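Local atomic coordinates of 7,8-dihydro-6-hydroxymethylpterin pyrophosphokinase-dihydropteroate synthase (Plasmodium falciparum, PDB entry 6JWS), a protein that probably transfers diphosphate from ATP to 6-hydroxymethyl-7,8-dihydropterin and then joins the product to 4-aminobenzoate to give 7,8-dihydropteroate. Residues F574-G579 with H595-Y600; K589-I594 with L602-S607; A672-S677 with D683-H688. The protein carries 1 engineered substitution. One frame throughout, in Å; residues are numbered along the deposited sequence.

Overall arrangement
All three contacts lie in the pterin-binding TIM barrel. Each reaches its parallel sheet, and each holds residues of the pteroic acid pocket. Contacts 1 and 2 interleave along the chain, centres about 6 Å apart; contact 3 follows both, its centre about 9 Å from that of contact 2 and 12 Å from that of contact 1. Strand 572-575 of contact 1 is hydrogen-bonded to strand 603-604 of contact 2 through Phe-574 and Phe-603, which closes the barrel, and strand 684-687 of contact 3 is the next neighbour. Contacts 2 and 3 pack helices on neighbouring strands and contact 1 seats the loop before strand 603-604 on strand 572-575, while Asp-575, Phe-603 and Arg-686 face the ligand.

Contact 1: residues F574-G579 with H595-Y600; sequences FDIGLG and HVYDEY. With PT1 (pteroic acid), chain I.
Phe-574 and Tyr-600 form an offset stack, ring centroids 4.2 Å apart and planes inclined by 27°, in the tightly packed part of the contact. The overlap is off-centre: CZ of Phe-574 lies 3.4 Å from CD1 of Tyr-600, near the rim, and Tyr-600 CB adds a CH-pi contact over the same Phe-574 face, 4.1 Å from the ring centroid. Tyr-597 completes the aromatic cluster at a slant, its CE1 3.8 Å from CD2 of Phe-574 and its plane at 57° to that of Phe-574. Its other flank meets Ile-576, whose CG2, anti to the carbonyl carbon, comes to 3.3 Å from Tyr-597 CE2 and also touches the hydroxyl. A type I turn from Tyr-597 to Tyr-600 brings both tyrosines to this one patch. By contrast, Asp-598 and Glu-599 at the middle of that turn, and His-595 before it, are exposed to solvent and stay clear of 574-579. Asp-575 points the other way, into the pocket: OD2 accepts from N11 of pteroic acid at 2.8 Å and lies 2.6 Å from its N4. An Asx turn, with Gly-577 N 2.9 Å from Asp-575 OD1, holds that carboxylate in place from its second oxygen. Helix 547-564 packs Leu-555 and Leu-559 on Phe-574 and offers Glu-556 to the Tyr-600 hydroxyl, while helix 584-592 sets Leu-590 on Ile-576 and strand 603-604 pairs with 572-575.

Contact 2: residues K589-I594 with L602-S607; sequences KLLQNI and LFIGYS. With PT1 (pteroic acid), chain I.
Leu-591 and Ile-594, at the end of helix 584-592 and just past it, make a buried, purely apolar contact with Leu-602 and Ile-604 of segment 602-607 on the outer side of the barrel wall. The tightest point is CG1 of Ile-594 against CD2 of Leu-602, at 3.3 Å closer than usual for two carbons. CG1 reaches it by standing roughly opposite the backbone N of Ile-594 (chi1 -151°), and CD1 carries on over the same methyl at 3.6 Å. Farther along, the pairing is looser: Leu-591 CD2 meets Ile-604 CD1 at 4.1 Å. Strand 572-575, helix 584-592 and strand 603-604 make a beta-alpha-beta crossover of the TIM barrel, and this is the packing of its helix end on the second strand. Asn-593, where the helix ends, turns its amide back so that ND2 gives a hydrogen bond to Lys-589 O, 3.0 Å long and nearly in the amide plane. Leu-591 O accepts from Tyr-676 OH of helix 657-680, and Gln-592 bonds to Ile-703 O and Gln-705 O of the second subunit. On the inner side of the strand, Phe-603 brings CE1 to 3.4 Å from N11 of pteroic acid, which approaches the ring obliquely.

Contact 3: residues A672-S677 with D683-H688; sequences AIASYS and DLIRVH. With PT1 (pteroic acid), chain I.
The last beta-alpha-beta crossover of the TIM barrel, from strand 603-604 through helix 657-680 to strand 684-687, packs its helix on its final strand here, with Ile-685 lying against Ala-674 and Ser-677. Both branches of the isoleucine are used. CD1 ends 4.1 Å from Ala-674 CB, and CG2 rests 3.9 Å from Ser-677 CB, so the side chain spans two helix positions three residues apart. With CG1 between the backbone N and the carbonyl carbon (chi1 58°), the branches diverge toward these two neighbours. Ser-677 meets CG2 with CB and OG alike, while OG donates to Ile-673 O at 2.7 Å, from above the carbonyl plane. Ser-677 N reaches the same oxygen at 2.8 Å from the opposite face, and this buried carbonyl is therefore gripped twice. As in other barrels of this kind, successive strand residues serve different layers, and Arg-686 turns to the inside. Its chain is extended from CG to NE and reaches the pterin, and chi4 of -91° turns the guanidinium flat against it: N8 of pteroic acid sits 3.3 Å above the guanidinium plane, over its centre, and a salt bridge from Arg-686 NE to Asp-430 OD2 is consistent with a fixed orientation. On the far side of the helix, Ser-675 OG is hydrogen-bonded to Ser-675 OG of the second subunit, and Tyr-676 packs on Tyr-679 of that chain.

Contact 1: residues F574-G579 with H595-Y600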
loop_
_atom_site.group_PDB
_atom_site.type_symbol
_atom_site.label_atom_id
_atom_site.label_comp_id
_atom_site.label_asym_id
_atom_site.label_seq_id
_atom_site.Cartn_x
_atom_site.Cartn_y
_atom_site.Cartn_z
ATOM N N PHE B 574 -5.985 -0.800 21.628
ATOM C CA PHE B 574 -6.259 -2.208 21.399
ATOM C C PHE B 574 -5.026 -2.877 20.822
ATOM O O PHE B 574 -4.323 -2.282 19.999
ATOM C CB PHE B 574 -7.344 -2.402 20.334
ATOM C CG PHE B 574 -8.744 -2.017 20.741
ATOM C CD1 PHE B 574 -9.024 -0.755 21.235
ATOM C CD2 PHE B 574 -9.806 -2.871 20.528
ATOM C CE1 PHE B 574 -10.327 -0.416 21.586
ATOM C CE2 PHE B 574 -11.100 -2.547 20.905
ATOM C CZ PHE B 574 -11.358 -1.323 21.446
ATOM N N ASP B 575 -4.826 -4.143 21.221
ATOM C CA ASP B 575 -3.739 -4.956 20.702
ATOM C C ASP B 575 -4.258 -6.385 20.531
ATOM O O ASP B 575 -4.740 -6.991 21.484
ATOM C CB ASP B 575 -2.484 -4.820 21.578
ATOM C CG ASP B 575 -1.273 -5.571 21.043
ATOM O OD1 ASP B 575 -1.440 -6.381 20.106
ATOM O OD2 ASP B 575 -0.145 -5.311 21.525
ATOM N N ILE B 576 -4.126 -6.931 19.320
ATOM C CA ILE B 576 -4.695 -8.224 18.945
ATOM C C ILE B 576 -3.836 -9.370 19.487
ATOM O O ILE B 576 -4.253 -10.524 19.437
ATOM C CB ILE B 576 -4.761 -8.309 17.416
ATOM C CG1 ILE B 576 -3.431 -7.785 16.867
ATOM C CG2 ILE B 576 -5.931 -7.470 16.913
ATOM C CD1 ILE B 576 -3.064 -8.342 15.559
ATOM N N GLY B 577 -2.611 -9.049 19.923
ATOM C CA GLY B 577 -1.695 -9.997 20.543
ATOM C C GLY B 577 -1.134 -11.034 19.568
ATOM O O GLY B 577 -1.330 -12.238 19.756
ATOM N N LEU B 578 -0.398 -10.575 18.548
ATOM C CA LEU B 578 0.159 -11.505 17.576
ATOM C C LEU B 578 1.046 -12.526 18.289
ATOM O O LEU B 578 1.825 -12.167 19.184
ATOM C CB LEU B 578 0.957 -10.739 16.523
ATOM C CG LEU B 578 0.144 -9.759 15.677
ATOM C CD1 LEU B 578 1.076 -8.844 14.896
ATOM C CD2 LEU B 578 -0.806 -10.495 14.730
ATOM N N GLY B 579 0.929 -13.800 17.878
ATOM C CA GLY B 579 1.775 -14.838 18.462
ATOM C C GLY B 579 1.289 -15.326 19.842
ATOM O O GLY B 579 1.864 -16.258 20.405
ATOM N N HIS B 595 -8.319 -4.092 9.317
ATOM C CA HIS B 595 -9.238 -3.012 9.014
ATOM C C HIS B 595 -10.369 -2.954 10.040
ATOM O O HIS B 595 -10.979 -1.892 10.237
ATOM C CB HIS B 595 -9.753 -3.145 7.568
ATOM C CG HIS B 595 -10.662 -4.320 7.384
ATOM N ND1 HIS B 595 -10.183 -5.582 7.014
ATOM C CD2 HIS B 595 -11.999 -4.445 7.558
ATOM C CE1 HIS B 595 -11.189 -6.434 6.966
ATOM N NE2 HIS B 595 -12.314 -5.764 7.306
ATOM N N VAL B 596 -10.643 -4.087 10.719
ATOM C CA VAL B 596 -11.746 -4.086 11.675
ATOM C C VAL B 596 -11.460 -3.144 12.852
ATOM O O VAL B 596 -12.388 -2.875 13.621
ATOM C CB VAL B 596 -12.129 -5.493 12.163
ATOM C CG1 VAL B 596 -12.568 -6.442 11.046
ATOM C CG2 VAL B 596 -11.088 -6.104 13.118
ATOM N N TYR B 597 -10.217 -2.620 12.961
ATOM C CA TYR B 597 -9.805 -1.683 14.015
ATOM C C TYR B 597 -9.723 -0.231 13.524
ATOM O O TYR B 597 -9.117 0.604 14.195
ATOM C CB TYR B 597 -8.524 -2.134 14.750
ATOM C CG TYR B 597 -8.694 -3.470 15.439
ATOM C CD1 TYR B 597 -9.350 -3.578 16.665
ATOM C CD2 TYR B 597 -8.267 -4.645 14.839
ATOM C CE1 TYR B 597 -9.566 -4.808 17.281
ATOM C CE2 TYR B 597 -8.482 -5.879 15.437
ATOM C CZ TYR B 597 -9.128 -5.965 16.661
ATOM O OH TYR B 597 -9.341 -7.184 17.242
ATOM N N ASP B 598 -10.363 0.074 12.386
ATOM C CA ASP B 598 -10.229 1.364 11.723
ATOM C C ASP B 598 -10.793 2.490 12.592
ATOM O O ASP B 598 -10.421 3.638 12.404
ATOM C CB ASP B 598 -10.918 1.393 10.343
ATOM C CG ASP B 598 -10.095 0.776 9.221
ATOM O OD1 ASP B 598 -8.905 0.434 9.456
ATOM O OD2 ASP B 598 -10.650 0.623 8.113
ATOM N N GLU B 599 -11.677 2.160 13.538
ATOM C CA GLU B 599 -12.260 3.144 14.434
ATOM C C GLU B 599 -11.499 3.256 15.750
ATOM O O GLU B 599 -11.882 4.072 16.589
ATOM C CB GLU B 599 -13.659 2.692 14.863
ATOM C CG GLU B 599 -14.586 2.407 13.704
ATOM C CD GLU B 599 -15.008 3.670 12.982
ATOM O OE1 GLU B 599 -15.750 4.478 13.585
ATOM O OE2 GLU B 599 -14.572 3.846 11.822
ATOM N N TYR B 600 -10.469 2.421 15.960
ATOM C CA TYR B 600 -9.886 2.294 17.287
ATOM C C TYR B 600 -8.399 2.614 17.267
ATOM O O TYR B 600 -7.725 2.324 16.287
ATOM C CB TYR B 600 -10.035 0.858 17.794
ATOM C CG TYR B 600 -11.452 0.421 18.063
ATOM C CD1 TYR B 600 -12.191 0.974 19.090
ATOM C CD2 TYR B 600 -12.025 -0.624 17.360
ATOM C CE1 TYR B 600 -13.478 0.536 19.358
ATOM C CE2 TYR B 600 -13.307 -1.073 17.616
ATOM C CZ TYR B 600 -14.048 -0.475 18.605
ATOM O OH TYR B 600 -15.321 -0.904 18.868
HETATM C C2 PT1 I . 2.789 -7.573 22.150
HETATM C C3 PT1 I . 3.832 -8.011 23.079
HETATM C C5 PT1 I . 3.909 -7.293 24.356
HETATM N N6 PT1 I . 4.699 -9.015 22.805
HETATM C C7 PT1 I . 2.042 -5.942 23.699
HETATM N N9 PT1 I . 3.018 -6.290 24.600
HETATM C C10 PT1 I . 5.620 -9.376 23.736
HETATM N N11 PT1 I . 1.141 -4.933 23.984
HETATM C C12 PT1 I . 5.678 -8.719 24.959
HETATM C C21 PT1 I . 6.279 -15.444 19.139
HETATM O O22 PT1 I . 7.375 -15.561 18.525
HETATM O O1 PT1 I . 2.656 -8.188 20.968
HETATM N N4 PT1 I . 1.956 -6.567 22.494
HETATM N N8 PT1 I . 4.845 -7.693 25.234
HETATM C C13 PT1 I . 6.543 -10.526 23.431
HETATM N N14 PT1 I . 5.750 -11.785 23.458
HETATM C C15 PT1 I . 5.862 -12.670 22.439
HETATM C C16 PT1 I . 4.758 -13.465 22.067
HETATM C C17 PT1 I . 7.121 -12.782 21.763
HETATM C C18 PT1 I . 4.901 -14.373 20.989
HETATM C C19 PT1 I . 7.254 -13.709 20.699
HETATM C C20 PT1 I . 6.138 -14.488 20.302
HETATM O O23 PT1 I . 5.298 -16.117 18.780
#

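Contact 2: residues K589-I594 with L602-S607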
loop_
_atom_site.group_PDB
_atom_site.type_symbol
_atom_site.label_atom_id
_atom_site.label_comp_id
_atom_site.label_asym_id
_atom_site.label_seq_id
_atom_site.Cartn_x
_atom_site.Cartn_y
_atom_site.Cartn_z
ATOM N N LYS B 589 -3.707 -13.922 9.598
ATOM C CA LYS B 589 -5.097 -13.616 9.331
ATOM C C LYS B 589 -5.528 -12.376 10.102
ATOM O O LYS B 589 -6.264 -11.556 9.566
ATOM C CB LYS B 589 -6.029 -14.782 9.665
ATOM C CG LYS B 589 -7.488 -14.534 9.262
ATOM C CD LYS B 589 -8.168 -15.806 8.838
ATOM C CE LYS B 589 -9.679 -15.717 8.902
ATOM N NZ LYS B 589 -10.209 -14.820 7.846
ATOM N N LEU B 590 -5.062 -12.243 11.351
ATOM C CA LEU B 590 -5.383 -11.052 12.113
ATOM C C LEU B 590 -4.868 -9.802 11.392
ATOM O O LEU B 590 -5.567 -8.799 11.368
ATOM C CB LEU B 590 -4.799 -11.172 13.532
ATOM C CG LEU B 590 -5.539 -12.154 14.445
ATOM C CD1 LEU B 590 -4.719 -12.470 15.674
ATOM C CD2 LEU B 590 -6.923 -11.630 14.834
ATOM N N LEU B 591 -3.640 -9.862 10.847
ATOM C CA LEU B 591 -3.053 -8.773 10.058
ATOM C C LEU B 591 -3.880 -8.513 8.797
ATOM O O LEU B 591 -4.165 -7.362 8.482
ATOM C CB LEU B 591 -1.593 -9.089 9.699
ATOM C CG LEU B 591 -0.593 -8.999 10.854
ATOM C CD1 LEU B 591 0.760 -9.535 10.408
ATOM C CD2 LEU B 591 -0.432 -7.559 11.307
ATOM N N GLN B 592 -4.307 -9.585 8.112
ATOM C CA GLN B 592 -5.074 -9.403 6.882
ATOM C C GLN B 592 -6.371 -8.651 7.177
ATOM O O GLN B 592 -6.871 -7.931 6.313
ATOM C CB GLN B 592 -5.417 -10.733 6.210
ATOM C CG GLN B 592 -4.188 -11.448 5.680
ATOM C CD GLN B 592 -4.524 -12.819 5.139
ATOM O OE1 GLN B 592 -5.492 -13.436 5.556
ATOM N NE2 GLN B 592 -3.723 -13.312 4.206
ATOM N N ASN B 593 -6.864 -8.781 8.421
ATOM C CA ASN B 593 -8.174 -8.277 8.797
ATOM C C ASN B 593 -8.068 -7.125 9.787
ATOM O O ASN B 593 -8.989 -6.891 10.578
ATOM C CB ASN B 593 -9.046 -9.423 9.305
ATOM C CG ASN B 593 -9.484 -10.304 8.155
ATOM O OD1 ASN B 593 -10.413 -9.959 7.429
ATOM N ND2 ASN B 593 -8.789 -11.400 7.941
ATOM N N ILE B 594 -6.952 -6.398 9.724
ATOM C CA ILE B 594 -6.674 -5.325 10.662
ATOM C C ILE B 594 -7.651 -4.158 10.474
ATOM O O ILE B 594 -7.824 -3.336 11.372
ATOM C CB ILE B 594 -5.183 -4.924 10.573
ATOM C CG1 ILE B 594 -4.631 -4.377 11.889
ATOM C CG2 ILE B 594 -4.929 -3.976 9.403
ATOM C CD1 ILE B 594 -4.669 -5.365 13.048
ATOM N N LEU B 602 -4.886 1.564 17.613
ATOM C CA LEU B 602 -4.394 0.214 17.441
ATOM C C LEU B 602 -2.880 0.193 17.674
ATOM O O LEU B 602 -2.128 0.963 17.068
ATOM C CB LEU B 602 -4.754 -0.259 16.029
ATOM C CG LEU B 602 -4.263 -1.665 15.660
ATOM C CD1 LEU B 602 -4.968 -2.757 16.479
ATOM C CD2 LEU B 602 -4.453 -1.927 14.166
ATOM N N PHE B 603 -2.461 -0.742 18.533
ATOM C CA PHE B 603 -1.099 -0.985 18.971
ATOM C C PHE B 603 -0.797 -2.452 18.639
ATOM O O PHE B 603 -1.542 -3.325 19.063
ATOM C CB PHE B 603 -1.076 -0.719 20.488
ATOM C CG PHE B 603 0.242 -0.933 21.197
ATOM C CD1 PHE B 603 0.828 -2.192 21.251
ATOM C CD2 PHE B 603 0.879 0.123 21.849
ATOM C CE1 PHE B 603 2.043 -2.388 21.902
ATOM C CE2 PHE B 603 2.097 -0.073 22.484
ATOM C CZ PHE B 603 2.674 -1.328 22.517
ATOM N N ILE B 604 0.250 -2.753 17.851
ATOM C CA ILE B 604 0.563 -4.152 17.561
ATOM C C ILE B 604 2.042 -4.430 17.792
ATOM O O ILE B 604 2.860 -3.521 17.669
ATOM C CB ILE B 604 0.171 -4.576 16.126
ATOM C CG1 ILE B 604 1.082 -3.944 15.067
ATOM C CG2 ILE B 604 -1.311 -4.317 15.826
ATOM C CD1 ILE B 604 0.807 -4.424 13.644
ATOM N N GLY B 605 2.361 -5.709 18.066
ATOM C CA GLY B 605 3.723 -6.178 18.207
ATOM C C GLY B 605 3.984 -7.453 17.399
ATOM O O GLY B 605 3.565 -8.550 17.784
ATOM N N TYR B 606 4.690 -7.309 16.272
ATOM C CA TYR B 606 5.036 -8.429 15.413
ATOM C C TYR B 606 6.531 -8.727 15.513
ATOM O O TYR B 606 6.998 -9.742 15.004
ATOM C CB TYR B 606 4.745 -8.057 13.956
ATOM C CG TYR B 606 5.425 -6.786 13.500
ATOM C CD1 TYR B 606 6.776 -6.759 13.149
ATOM C CD2 TYR B 606 4.699 -5.614 13.392
ATOM C CE1 TYR B 606 7.385 -5.578 12.739
ATOM C CE2 TYR B 606 5.291 -4.434 12.976
ATOM C CZ TYR B 606 6.630 -4.416 12.630
ATOM O OH TYR B 606 7.178 -3.218 12.249
ATOM N N SER B 607 7.271 -7.818 16.145
ATOM C CA SER B 607 8.719 -7.764 16.025
ATOM C C SER B 607 9.381 -9.075 16.447
ATOM O O SER B 607 9.287 -9.497 17.603
ATOM C CB SER B 607 9.274 -6.590 16.809
ATOM O OG SER B 607 10.658 -6.421 16.560
HETATM C C2 PT1 I . 2.789 -7.573 22.150
HETATM C C3 PT1 I . 3.832 -8.011 23.079
HETATM C C5 PT1 I . 3.909 -7.293 24.356
HETATM N N6 PT1 I . 4.699 -9.015 22.805
HETATM C C7 PT1 I . 2.042 -5.942 23.699
HETATM N N9 PT1 I . 3.018 -6.290 24.600
HETATM C C10 PT1 I . 5.620 -9.376 23.736
HETATM N N11 PT1 I . 1.141 -4.933 23.984
HETATM C C12 PT1 I . 5.678 -8.719 24.959
HETATM C C21 PT1 I . 6.279 -15.444 19.139
HETATM O O22 PT1 I . 7.375 -15.561 18.525
HETATM O O1 PT1 I . 2.656 -8.188 20.968
HETATM N N4 PT1 I . 1.956 -6.567 22.494
HETATM N N8 PT1 I . 4.845 -7.693 25.234
HETATM C C13 PT1 I . 6.543 -10.526 23.431
HETATM N N14 PT1 I . 5.750 -11.785 23.458
HETATM C C15 PT1 I . 5.862 -12.670 22.439
HETATM C C16 PT1 I . 4.758 -13.465 22.067
HETATM C C17 PT1 I . 7.121 -12.782 21.763
HETATM C C18 PT1 I . 4.901 -14.373 20.989
HETATM C C19 PT1 I . 7.254 -13.709 20.699
HETATM C C20 PT1 I . 6.138 -14.488 20.302
HETATM O O23 PT1 I . 5.298 -16.117 18.780
#

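Contact 3: residues A672-S677 with D683-H688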
loop_
_atom_site.group_PDB
_atom_site.type_symbol
_atom_site.label_atom_id
_atom_site.label_comp_id
_atom_site.label_asym_id
_atom_site.label_seq_id
_atom_site.Cartn_x
_atom_site.Cartn_y
_atom_site.Cartn_z
ATOM N N ALA B 672 8.753 -5.339 6.442
ATOM C CA ALA B 672 7.613 -5.537 5.555
ATOM C C ALA B 672 6.301 -5.262 6.310
ATOM O O ALA B 672 5.391 -4.625 5.774
ATOM C CB ALA B 672 7.657 -6.947 4.991
ATOM N N ILE B 673 6.201 -5.732 7.568
ATOM C CA ILE B 673 4.984 -5.519 8.347
ATOM C C ILE B 673 4.898 -4.062 8.802
ATOM O O ILE B 673 3.806 -3.503 8.916
ATOM C CB ILE B 673 4.861 -6.538 9.498
ATOM C CG1 ILE B 673 4.830 -7.965 8.935
ATOM C CG2 ILE B 673 3.613 -6.249 10.341
ATOM C CD1 ILE B 673 4.881 -9.053 9.984
ATOM N N ALA B 674 6.056 -3.425 9.012
ATOM C CA ALA B 674 6.067 -1.985 9.261
ATOM C C ALA B 674 5.416 -1.230 8.099
ATOM O O ALA B 674 4.648 -0.294 8.330
ATOM C CB ALA B 674 7.472 -1.479 9.519
ATOM N N SER B 675 5.716 -1.657 6.859
ATOM C CA SER B 675 5.193 -1.009 5.654
ATOM C C SER B 675 3.684 -1.189 5.566
ATOM O O SER B 675 2.960 -0.225 5.325
ATOM C CB SER B 675 5.805 -1.566 4.395
ATOM O OG SER B 675 7.199 -1.392 4.456
ATOM N N TYR B 676 3.273 -2.456 5.692
ATOM C CA TYR B 676 1.876 -2.848 5.732
ATOM C C TYR B 676 1.144 -2.016 6.789
ATOM O O TYR B 676 0.093 -1.449 6.510
ATOM C CB TYR B 676 1.763 -4.355 5.997
ATOM C CG TYR B 676 0.337 -4.841 6.034
ATOM C CD1 TYR B 676 -0.403 -4.919 4.859
ATOM C CD2 TYR B 676 -0.263 -5.237 7.231
ATOM C CE1 TYR B 676 -1.712 -5.354 4.869
ATOM C CE2 TYR B 676 -1.571 -5.702 7.256
ATOM C CZ TYR B 676 -2.293 -5.744 6.076
ATOM O OH TYR B 676 -3.579 -6.184 6.061
ATOM N N SER B 677 1.748 -1.894 7.975
ATOM C CA SER B 677 1.164 -1.183 9.112
ATOM C C SER B 677 0.992 0.294 8.797
ATOM O O SER B 677 -0.022 0.892 9.160
ATOM C CB SER B 677 2.036 -1.328 10.341
ATOM O OG SER B 677 1.990 -2.673 10.805
ATOM N N ASP B 683 -1.651 2.668 14.559
ATOM C CA ASP B 683 -1.254 3.814 15.363
ATOM C C ASP B 683 0.096 3.617 16.058
ATOM O O ASP B 683 0.859 4.572 16.181
ATOM C CB ASP B 683 -2.372 4.160 16.338
ATOM C CG ASP B 683 -3.679 4.429 15.603
ATOM O OD1 ASP B 683 -3.801 5.533 15.005
ATOM O OD2 ASP B 683 -4.554 3.541 15.616
ATOM N N LEU B 684 0.390 2.413 16.558
ATOM C CA LEU B 684 1.677 2.180 17.212
ATOM C C LEU B 684 2.166 0.787 16.852
ATOM O O LEU B 684 1.362 -0.153 16.802
ATOM C CB LEU B 684 1.587 2.311 18.738
ATOM C CG LEU B 684 1.156 3.684 19.272
ATOM C CD1 LEU B 684 -0.354 3.707 19.505
ATOM C CD2 LEU B 684 1.865 4.038 20.574
ATOM N N ILE B 685 3.484 0.680 16.625
ATOM C CA ILE B 685 4.107 -0.608 16.395
ATOM C C ILE B 685 5.265 -0.760 17.387
ATOM O O ILE B 685 6.037 0.186 17.641
ATOM C CB ILE B 685 4.526 -0.782 14.911
ATOM C CG1 ILE B 685 5.488 0.324 14.453
ATOM C CG2 ILE B 685 3.296 -0.833 13.998
ATOM C CD1 ILE B 685 6.105 0.110 13.067
ATOM N N ARG B 686 5.356 -1.964 17.960
ATOM C CA ARG B 686 6.252 -2.259 19.063
ATOM C C ARG B 686 7.408 -3.054 18.478
ATOM O O ARG B 686 7.193 -4.173 18.013
ATOM C CB ARG B 686 5.500 -3.103 20.110
ATOM C CG ARG B 686 6.271 -3.370 21.394
ATOM C CD ARG B 686 5.451 -4.306 22.275
ATOM N NE ARG B 686 6.212 -4.679 23.451
ATOM C CZ ARG B 686 6.999 -5.747 23.543
ATOM N NH1 ARG B 686 7.104 -6.596 22.536
ATOM N NH2 ARG B 686 7.636 -5.990 24.675
ATOM N N VAL B 687 8.607 -2.464 18.460
ATOM C CA VAL B 687 9.670 -3.052 17.659
ATOM C C VAL B 687 10.987 -3.089 18.439
ATOM O O VAL B 687 11.239 -2.238 19.309
ATOM C CB VAL B 687 9.818 -2.335 16.294
ATOM C CG1 VAL B 687 8.540 -2.407 15.453
ATOM C CG2 VAL B 687 10.302 -0.889 16.441
ATOM N N HIS B 688 11.830 -4.082 18.122
ATOM C CA HIS B 688 13.196 -4.102 18.636
ATOM C C HIS B 688 14.125 -3.219 17.794
ATOM O O HIS B 688 15.131 -2.727 18.292
ATOM C CB HIS B 688 13.781 -5.516 18.607
ATOM C CG HIS B 688 13.034 -6.506 19.429
ATOM N ND1 HIS B 688 11.971 -7.236 18.909
ATOM C CD2 HIS B 688 13.201 -6.912 20.710
ATOM C CE1 HIS B 688 11.519 -8.060 19.838
ATOM N NE2 HIS B 688 12.247 -7.871 20.952
HETATM C C2 PT1 I . 2.789 -7.573 22.150
HETATM C C3 PT1 I . 3.832 -8.011 23.079
HETATM C C5 PT1 I . 3.909 -7.293 24.356
HETATM N N6 PT1 I . 4.699 -9.015 22.805
HETATM C C7 PT1 I . 2.042 -5.942 23.699
HETATM N N9 PT1 I . 3.018 -6.290 24.600
HETATM C C10 PT1 I . 5.620 -9.376 23.736
HETATM N N11 PT1 I . 1.141 -4.933 23.984
HETATM C C12 PT1 I . 5.678 -8.719 24.959
HETATM C C21 PT1 I . 6.279 -15.444 19.139
HETATM O O22 PT1 I . 7.375 -15.561 18.525
HETATM O O1 PT1 I . 2.656 -8.188 20.968
HETATM N N4 PT1 I . 1.956 -6.567 22.494
HETATM N N8 PT1 I . 4.845 -7.693 25.234
HETATM C C13 PT1 I . 6.543 -10.526 23.431
HETATM N N14 PT1 I . 5.750 -11.785 23.458
HETATM C C15 PT1 I . 5.862 -12.670 22.439
HETATM C C16 PT1 I . 4.758 -13.465 22.067
HETATM C C17 PT1 I . 7.121 -12.782 21.763
HETATM C C18 PT1 I . 4.901 -14.373 20.989
HETATM C C19 PT1 I . 7.254 -13.709 20.699
HETATM C C20 PT1 I . 6.138 -14.488 20.302
HETATM O O23 PT1 I . 5.298 -16.117 18.780
#